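Local atomic coordinates of transcriptional regulator (Pseudomonas aeruginosa, PDB entry 3E7Q), a protein that probably binds cis-regulatory DNA as a transcription factor of the TetR family, most likely acting as a dimeric repressor. Residues T183-P186 against R187-V190; S122-A125 against I126-H130. One frame throughout, in Å; residues are numbered along the deposited sequence.

Contacts 1 and 2 are both local helix starts, at the first turns of helices 186-204 and 124-152. They lie on opposite sides of the chain's centre: their own centres are about 31 Å apart, their nearest atoms about 19 Å, and they do not touch. Contact 1 carries a capping box; contact 2 carries an i to i+4 salt bridge on its exposed side. Both lie by the second subunit: Phe184 and Gln188 of contact 1 pack on it, and His130, at the end of contact 2, bonds to its Glu176. Contact 2 also packs against helices 12-34 and 58-82, which flank the predicted helix-turn-helix, residues 36-55, and both overlap the TetR-family sequence range.

Contact 1 (T183-P186 against R187-V190); sequences TFTP and RQGV
Thr185 and Gln188 face each other in a capping box at the start of helix 186-204, each side chain bonded to the other residue's backbone N-H. Thr185 is the N-cap. Its OG1 sits between the backbone N and the carbonyl carbon (chi1 60°), which carries it over the first turn to accept from Gln188 N at 3.1 Å, nearly straight at 166°. The return bond runs from Thr185 N to Gln188 OE1, also 3.1 Å. Gln188 reaches back because CG lies beside its own backbone N and the chain is extended beyond it (chi2 179°), so the amide comes alongside the extended backbone of Phe184. The threonine and glutamine side chains pass each other at a slant, and Gln188 CG rests 3.3 Å from Thr185 OG1, packing the aliphatic part of the glutamine against the hydroxyl that caps its backbone. Gln188 OE1 also lies 3.3 Å from Phe184 CA.

The Phe184 ring lies against the first turn, its CE1 4.0 Å from Gly189 CA; Leu173, Glu176 and Ser177 of helix 159-179 and Ile164 of the second subunit also touch it. Gln188, in turn, packs on Leu161 of that subunit. Pro186 opens the helix, where its lack of an N-H costs no helical bond. Arg187 bends away from the turn to a salt bridge with Glu97 of helix 88-99, the helix against which Val190 also packs. With the cap in place, ordinary helical bonding begins: Gly189 N donates to Thr185 O at 3.1 Å and Val190 N to Pro186 O at 3.2 Å, while Val190 CG2 leans to 3.5 Å from that same Pro186 O.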
loop_
_atom_site.group_PDB
_atom_site.type_symbol
_atom_site.label_atom_id
_atom_site.label_comp_id
_atom_site.label_asym_id
_atom_site.label_seq_id
_atom_site.Cartn_x
_atom_site.Cartn_y
_atom_site.Cartn_z
ATOM N N THR B 183 3.068 14.079 -5.879
ATOM C CA THR B 183 1.808 14.435 -5.209
ATOM C C THR B 183 2.050 15.402 -4.023
ATOM O O THR B 183 1.328 16.396 -3.853
ATOM C CB THR B 183 1.096 13.166 -4.742
ATOM O OG1 THR B 183 0.952 12.255 -5.859
ATOM C CG2 THR B 183 -0.284 13.478 -4.086
ATOM N N PHE B 184 3.087 15.124 -3.226
ATOM C CA PHE B 184 3.389 15.936 -2.081
ATOM C C PHE B 184 4.855 15.706 -1.781
ATOM O O PHE B 184 5.375 14.638 -2.111
ATOM C CB PHE B 184 2.498 15.543 -0.902
ATOM C CG PHE B 184 2.732 14.166 -0.409
ATOM C CD1 PHE B 184 3.720 13.919 0.537
ATOM C CD2 PHE B 184 1.927 13.104 -0.852
ATOM C CE1 PHE B 184 3.962 12.613 0.984
ATOM C CE2 PHE B 184 2.144 11.813 -0.393
ATOM C CZ PHE B 184 3.175 11.565 0.510
ATOM N N THR B 185 5.514 16.700 -1.192
ATOM C CA THR B 185 6.941 16.637 -0.864
ATOM C C THR B 185 7.196 15.822 0.419
ATOM O O THR B 185 6.323 15.656 1.224
ATOM C CB THR B 185 7.521 18.037 -0.623
ATOM O OG1 THR B 185 6.826 18.627 0.459
ATOM C CG2 THR B 185 7.392 18.978 -1.852
ATOM N N PRO B 186 8.405 15.263 0.578
ATOM C CA PRO B 186 8.834 14.738 1.881
ATOM C C PRO B 186 8.541 15.664 3.074
ATOM O O PRO B 186 8.123 15.191 4.097
ATOM C CB PRO B 186 10.346 14.586 1.710
ATOM C CG PRO B 186 10.518 14.238 0.193
ATOM C CD PRO B 186 9.411 15.036 -0.495
ATOM N N ARG B 187 8.778 16.967 2.951
ATOM C CA ARG B 187 8.459 17.916 4.040
ATOM C C ARG B 187 6.962 17.877 4.409
ATOM O O ARG B 187 6.588 17.810 5.557
ATOM C CB ARG B 187 8.899 19.327 3.648
ATOM C CG ARG B 187 8.548 20.439 4.679
ATOM C CD ARG B 187 9.065 20.162 6.121
ATOM N NE ARG B 187 10.357 19.464 6.085
ATOM C CZ ARG B 187 10.865 18.714 7.061
ATOM N NH1 ARG B 187 10.241 18.574 8.207
ATOM N NH2 ARG B 187 12.039 18.123 6.881
ATOM N N GLN B 188 6.118 17.910 3.388
ATOM C CA GLN B 188 4.707 17.761 3.577
ATOM C C GLN B 188 4.276 16.464 4.272
ATOM O O GLN B 188 3.348 16.481 5.018
ATOM C CB GLN B 188 3.992 17.923 2.242
ATOM C CG GLN B 188 3.923 19.397 1.838
ATOM C CD GLN B 188 3.235 19.596 0.502
ATOM O OE1 GLN B 188 3.363 18.761 -0.388
ATOM N NE2 GLN B 188 2.499 20.691 0.354
ATOM N N GLY B 189 4.963 15.356 4.026
ATOM C CA GLY B 189 4.663 14.080 4.680
ATOM C C GLY B 189 4.910 14.161 6.179
ATOM O O GLY B 189 4.045 13.753 6.989
ATOM N N VAL B 190 6.061 14.722 6.544
ATOM C CA VAL B 190 6.346 15.071 7.966
ATOM C C VAL B 190 5.226 15.960 8.530
ATOM O O VAL B 190 4.625 15.642 9.560
ATOM C CB VAL B 190 7.729 15.743 8.166
ATOM C CG1 VAL B 190 8.001 15.956 9.652
ATOM C CG2 VAL B 190 8.824 14.894 7.518
#

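Contact 2 (S122-A125 against I126-H130); sequences SIEA and IGRVH
Arg128 N is shared by two carbonyls of the preceding turn: it donates to Glu124 O at 2.8 Å and, weakly, to Ala125 O. Ala125 O also accepts from Val129 N, and Gly127 N donates to the carbonyl O of Ile123, the N-cap residue, at 3.0 Å.

Outside this backbone net, Arg128 doubles back along the helix to Glu124. Its chain bends at chi3 (-60°), which lays the guanidinium across the first turn; Ala125 CA lies 3.7 Å above the guanidinium plane, over its centre. Arg128 NH1 meets Glu124 OE1 at 2.9 Å in a salt bridge, almost within the guanidinium plane but from above the carboxylate; the two planes stand 63° apart, consistent with one oxygen carrying the bridge. The fine placement of the carboxylate is doubtful, and both side chains meet a crystal neighbour. The acidic group near the helix start should also suit the helix dipole.

Ile123 CG2 touches Ile126 CG1 at 3.9 Å, the two chains set askew. Both isoleucines meet Phe32 of helix 12-34, and Ile126 continues onto Val62 and Tyr66 of helix 58-82. An exposed i to i+4 salt bridge backed by an apolar face in which Ile126 and Val129 are buried is characteristic of an amphipathic helix, here the first turns of long helix 124-152 in the TetR-type C-terminal domain.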
loop_
_atom_site.group_PDB
_atom_site.type_symbol
_atom_site.label_atom_id
_atom_site.label_comp_id
_atom_site.label_asym_id
_atom_site.label_seq_id
_atom_site.Cartn_x
_atom_site.Cartn_y
_atom_site.Cartn_z
ATOM N N SER B 122 -0.520 -16.052 0.076
ATOM C CA SER B 122 -0.363 -17.427 -0.367
ATOM C C SER B 122 0.823 -18.174 0.224
ATOM O O SER B 122 0.844 -19.380 0.140
ATOM C CB SER B 122 -0.260 -17.443 -1.893
ATOM O OG SER B 122 0.748 -16.556 -2.353
ATOM N N ILE B 123 1.838 -17.504 0.786
ATOM C CA ILE B 123 2.994 -18.243 1.345
ATOM C C ILE B 123 3.081 -17.941 2.830
ATOM O O ILE B 123 3.419 -16.797 3.197
ATOM C CB ILE B 123 4.353 -17.839 0.694
ATOM C CG1 ILE B 123 4.275 -17.819 -0.855
ATOM C CG2 ILE B 123 5.503 -18.681 1.284
ATOM C CD1 ILE B 123 4.547 -19.181 -1.572
ATOM N N GLU B 124 2.836 -18.939 3.677
ATOM C CA GLU B 124 2.636 -18.680 5.110
ATOM C C GLU B 124 3.896 -18.156 5.789
ATOM O O GLU B 124 3.798 -17.296 6.667
ATOM C CB GLU B 124 1.993 -19.864 5.904
ATOM C CG GLU B 124 0.908 -19.364 7.053
ATOM C CD GLU B 124 1.276 -19.670 8.569
ATOM O OE1 GLU B 124 2.446 -19.520 9.010
ATOM O OE2 GLU B 124 0.374 -20.066 9.375
ATOM N N ALA B 125 5.057 -18.652 5.355
ATOM C CA ALA B 125 6.350 -18.185 5.833
ATOM C C ALA B 125 6.559 -16.694 5.598
ATOM O O ALA B 125 7.064 -15.992 6.480
ATOM C CB ALA B 125 7.540 -19.041 5.186
ATOM N N ILE B 126 6.144 -16.208 4.433
ATOM C CA ILE B 126 6.200 -14.780 4.119
ATOM C C ILE B 126 5.174 -13.980 4.932
ATOM O O ILE B 126 5.478 -12.867 5.430
ATOM C CB ILE B 126 6.053 -14.544 2.588
ATOM C CG1 ILE B 126 7.245 -15.272 1.904
ATOM C CG2 ILE B 126 5.944 -13.059 2.305
ATOM C CD1 ILE B 126 7.288 -15.222 0.344
ATOM N N GLY B 127 3.985 -14.590 5.087
ATOM C CA GLY B 127 2.956 -14.131 5.982
ATOM C C GLY B 127 3.447 -13.905 7.377
ATOM O O GLY B 127 3.118 -12.895 7.991
ATOM N N ARG B 128 4.257 -14.837 7.875
ATOM C CA ARG B 128 4.742 -14.737 9.212
ATOM C C ARG B 128 5.851 -13.671 9.334
ATOM O O ARG B 128 5.992 -13.061 10.396
ATOM C CB ARG B 128 5.229 -16.086 9.723
ATOM C CG ARG B 128 4.190 -17.217 9.741
ATOM C CD ARG B 128 4.737 -18.468 10.531
ATOM N NE ARG B 128 5.987 -19.053 9.976
ATOM C CZ ARG B 128 6.090 -20.075 9.093
ATOM N NH1 ARG B 128 5.019 -20.694 8.572
ATOM N NH2 ARG B 128 7.309 -20.482 8.688
ATOM N N VAL B 129 6.638 -13.458 8.271
ATOM C CA VAL B 129 7.583 -12.347 8.264
ATOM C C VAL B 129 6.786 -11.042 8.350
ATOM O O VAL B 129 7.093 -10.210 9.182
ATOM C CB VAL B 129 8.537 -12.323 7.046
ATOM C CG1 VAL B 129 9.388 -11.002 7.072
ATOM C CG2 VAL B 129 9.399 -13.540 7.052
ATOM N N HIS B 130 5.731 -10.889 7.565
ATOM C CA HIS B 130 4.900 -9.722 7.654
ATOM C C HIS B 130 4.334 -9.449 9.055
ATOM O O HIS B 130 4.421 -8.352 9.569
ATOM C CB HIS B 130 3.723 -9.738 6.674
ATOM C CG HIS B 130 2.788 -8.576 6.896
ATOM N ND1 HIS B 130 3.093 -7.296 6.481
ATOM C CD2 HIS B 130 1.639 -8.475 7.618
ATOM C CE1 HIS B 130 2.133 -6.472 6.868
ATOM N NE2 HIS B 130 1.238 -7.162 7.568
#